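Local coordinates for protein chorismate mutase (Clostridium thermocellum, PDB 1XHO) that probably catalyses the rearrangement of chorismate to prephenate, as a trimeric chorismate mutase of the AroH type, at residues K55-M60 with I72-T77. Residues are numbered along the deposited sequence; the frame is centred on the assembly and turned at random.
Sequences KLLKEM and ISIIFT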
ATOM      1  N   LYS C  55       1.974  16.691  12.347  1.00 29.71           N
ATOM      2  CA  LYS C  55       3.036  16.585  13.347  1.00 30.90           C
ATOM      3  C   LYS C  55       3.849  15.305  13.141  1.00 30.13           C
ATOM      4  O   LYS C  55       5.075  15.313  13.259  1.00 31.78           O
ATOM      5  CB  LYS C  55       2.453  16.635  14.772  1.00 30.99           C
ATOM      6  N   LEU C  56       3.158  14.214  12.818  1.00 28.39           N
ATOM      7  CA  LEU C  56       3.803  12.933  12.553  1.00 27.95           C
ATOM      8  C   LEU C  56       4.722  13.004  11.327  1.00 26.46           C
ATOM      9  O   LEU C  56       5.863  12.563  11.392  1.00 26.84           O
ATOM     10  CB  LEU C  56       2.746  11.824  12.393  1.00 27.05           C
ATOM     11  CG  LEU C  56       3.227  10.418  12.021  1.00 26.52           C
ATOM     12  CD1 LEU C  56       4.303   9.906  12.984  1.00 26.67           C
ATOM     13  CD2 LEU C  56       2.032   9.453  11.956  1.00 26.32           C
ATOM     14  N   LEU C  57       4.224  13.556  10.223  1.00 27.17           N
ATOM     15  CA  LEU C  57       5.034  13.730   9.006  1.00 27.86           C
ATOM     16  C   LEU C  57       6.249  14.636   9.239  1.00 29.75           C
ATOM     17  O   LEU C  57       7.323  14.355   8.738  1.00 30.73           O
ATOM     18  CB  LEU C  57       4.189  14.313   7.870  1.00 27.93           C
ATOM     19  CG  LEU C  57       3.021  13.464   7.365  1.00 30.52           C
ATOM     20  CD1 LEU C  57       2.133  14.278   6.389  1.00 28.78           C
ATOM     21  CD2 LEU C  57       3.538  12.167   6.728  1.00 30.06           C
ATOM     22  N   LYS C  58       6.055  15.727   9.977  1.00 34.48           N
ATOM     23  CA  LYS C  58       7.131  16.686  10.292  1.00 37.48           C
ATOM     24  C   LYS C  58       8.226  15.995  11.109  1.00 37.53           C
ATOM     25  O   LYS C  58       9.392  16.007  10.736  1.00 37.73           O
ATOM     26  CB  LYS C  58       6.544  17.904  11.036  1.00 40.76           C
ATOM     27  CG  LYS C  58       7.546  18.978  11.511  1.00 42.50           C
ATOM     28  CD  LYS C  58       8.584  19.372  10.453  1.00 45.16           C
ATOM     29  CE  LYS C  58       9.435  20.556  10.922  1.00 46.58           C
ATOM     30  NZ  LYS C  58       8.700  21.859  10.865  1.00 49.08           N
ATOM     31  N   GLU C  59       7.812  15.347  12.193  1.00 37.50           N
ATOM     32  CA  GLU C  59       8.663  14.463  12.981  1.00 37.94           C
ATOM     33  C   GLU C  59       9.404  13.405  12.129  1.00 37.11           C
ATOM     34  O   GLU C  59      10.611  13.203  12.293  1.00 35.30           O
ATOM     35  CB  GLU C  59       7.799  13.782  14.037  1.00 40.76           C
ATOM     36  CG  GLU C  59       8.524  12.883  15.008  1.00 44.02           C
ATOM     37  CD  GLU C  59       9.291  13.640  16.057  1.00 46.02           C
ATOM     38  OE1 GLU C  59      10.296  14.303  15.707  1.00 48.11           O
ATOM     39  OE2 GLU C  59       8.889  13.552  17.236  1.00 45.96           O
HETATM   40  N   MSE C  60       8.689  12.737  11.224  1.00 35.72           N
HETATM   41  CA  MSE C  60       9.318  11.728  10.349  1.00 35.00           C
HETATM   42  C   MSE C  60      10.387  12.333   9.436  1.00 34.66           C
HETATM   43  O   MSE C  60      11.450  11.739   9.239  1.00 34.83           O
HETATM   44  CB  MSE C  60       8.273  11.010   9.499  1.00 33.20           C
HETATM   45  CG  MSE C  60       7.397  10.071  10.291  1.00 33.37           C
HETATM   46 SE   MSE C  60       5.972   9.328   9.191  1.00 30.84          SE
HETATM   47  CE  MSE C  60       7.009   8.029   8.274  1.00 27.56           C
ATOM     48  N   ILE C  72       9.467   9.355  -2.044  1.00 30.35           N
ATOM     49  CA  ILE C  72       8.954   8.649  -3.216  1.00 27.13           C
ATOM     50  C   ILE C  72       7.424   8.551  -3.133  1.00 27.41           C
ATOM     51  O   ILE C  72       6.707   8.882  -4.084  1.00 25.23           O
ATOM     52  CB  ILE C  72       9.578   7.234  -3.317  1.00 26.90           C
ATOM     53  CG1 ILE C  72      11.111   7.348  -3.427  1.00 24.72           C
ATOM     54  CG2 ILE C  72       8.972   6.451  -4.502  1.00 26.57           C
ATOM     55  CD1 ILE C  72      11.847   6.042  -3.224  1.00 23.79           C
ATOM     56  N   SER C  73       6.928   8.108  -1.982  1.00 27.73           N
ATOM     57  CA  SER C  73       5.494   7.918  -1.800  1.00 26.20           C
ATOM     58  C   SER C  73       5.085   7.940  -0.320  1.00 25.11           C
ATOM     59  O   SER C  73       5.913   7.728   0.578  1.00 23.01           O
ATOM     60  CB  SER C  73       5.043   6.622  -2.482  1.00 26.98           C
ATOM     61  OG  SER C  73       5.784   5.501  -2.025  1.00 31.41           O
ATOM     62  N   ILE C  74       3.808   8.251  -0.080  1.00 24.88           N
ATOM     63  CA  ILE C  74       3.247   8.212   1.261  1.00 22.92           C
ATOM     64  C   ILE C  74       1.894   7.515   1.259  1.00 24.30           C
ATOM     65  O   ILE C  74       0.954   7.955   0.589  1.00 23.79           O
ATOM     66  CB  ILE C  74       3.117   9.603   1.919  1.00 22.25           C
ATOM     67  CG1 ILE C  74       4.364  10.453   1.625  1.00 22.76           C
ATOM     68  CG2 ILE C  74       2.871   9.409   3.429  1.00 20.67           C
ATOM     69  CD1 ILE C  74       4.474  11.728   2.405  1.00 23.71           C
ATOM     70  N   ILE C  75       1.833   6.408   2.004  1.00 23.58           N
ATOM     71  CA  ILE C  75       0.624   5.627   2.189  1.00 24.01           C
ATOM     72  C   ILE C  75       0.113   5.876   3.604  1.00 22.97           C
ATOM     73  O   ILE C  75       0.852   5.728   4.567  1.00 22.83           O
ATOM     74  CB  ILE C  75       0.894   4.110   1.978  1.00 24.87           C
ATOM     75  CG1 ILE C  75       1.300   3.843   0.511  1.00 26.41           C
ATOM     76  CG2 ILE C  75      -0.345   3.268   2.371  1.00 23.68           C
ATOM     77  CD1 ILE C  75       1.687   2.369   0.223  1.00 26.25           C
ATOM     78  N   PHE C  76      -1.151   6.267   3.710  1.00 25.12           N
ATOM     79  CA  PHE C  76      -1.801   6.492   4.996  1.00 23.68           C
ATOM     80  C   PHE C  76      -2.855   5.427   5.275  1.00 21.51           C
ATOM     81  O   PHE C  76      -3.553   4.998   4.364  1.00 18.96           O
ATOM     82  CB  PHE C  76      -2.497   7.842   4.998  1.00 24.11           C
ATOM     83  CG  PHE C  76      -1.590   9.004   4.710  1.00 24.15           C
ATOM     84  CD1 PHE C  76      -1.033   9.748   5.754  1.00 24.84           C
ATOM     85  CD2 PHE C  76      -1.315   9.376   3.403  1.00 23.66           C
ATOM     86  CE1 PHE C  76      -0.217  10.842   5.493  1.00 24.06           C
ATOM     87  CE2 PHE C  76      -0.482  10.468   3.131  1.00 25.55           C
ATOM     88  CZ  PHE C  76       0.061  11.208   4.180  1.00 24.21           C
ATOM     89  N   THR C  77      -2.968   5.012   6.536  1.00 22.34           N
ATOM     90  CA  THR C  77      -4.127   4.252   7.001  1.00 23.37           C
ATOM     91  C   THR C  77      -4.713   4.895   8.239  1.00 25.59           C
ATOM     92  O   THR C  77      -3.996   5.510   9.039  1.00 27.93           O
ATOM     93  CB  THR C  77      -3.822   2.762   7.324  1.00 24.05           C
ATOM     94  OG1 THR C  77      -2.895   2.667   8.422  1.00 23.42           O
ATOM     95  CG2 THR C  77      -3.292   2.015   6.079  1.00 23.32           C
TER
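L57 reaches down from helix 46-63 to touch I74 and F76 of strand 71-78, a helix-on-sheet contact within the alpha/beta fold of the AroH-type chorismate mutases, whose trimer brings the sheets of three subunits together. L56 comes first along the helix; its side chain bears on V119 of the antiparallel neighbour 116-124 and on V135 of strand 135-136, missing the 72-77 segment. L57 makes the contact with both methyls. Its CG stands beside the backbone N and anti to the carbonyl carbon (chi1 -63°), which carries the branch toward the strand. CD2 lies over I74, 4.4 Å from its CG2 and hardly farther from its CD1. CD1 of L57 lies near the phenyl ring, 4.3 Å from CZ of F76. M94 also packs on L57. One turn on, the backbone N of M60, a selenomethionine, donates a hydrogen bond to O of L56 (2.8 Å), and the M60 side chain goes to V135.

The two strand residues that receive L57 lie two apart, on the helix-facing side of the sheet. L101 of the neighbouring parallel strand packs against both. Between them I75 turns to the other side, where it meets M120 of the second subunit and M104 of the third. The L57 and F76 side chains cross nearly at right angles, and CD2 of L57 comes obliquely onto the phenyl ring, 4.2 Å from CE1 of F76.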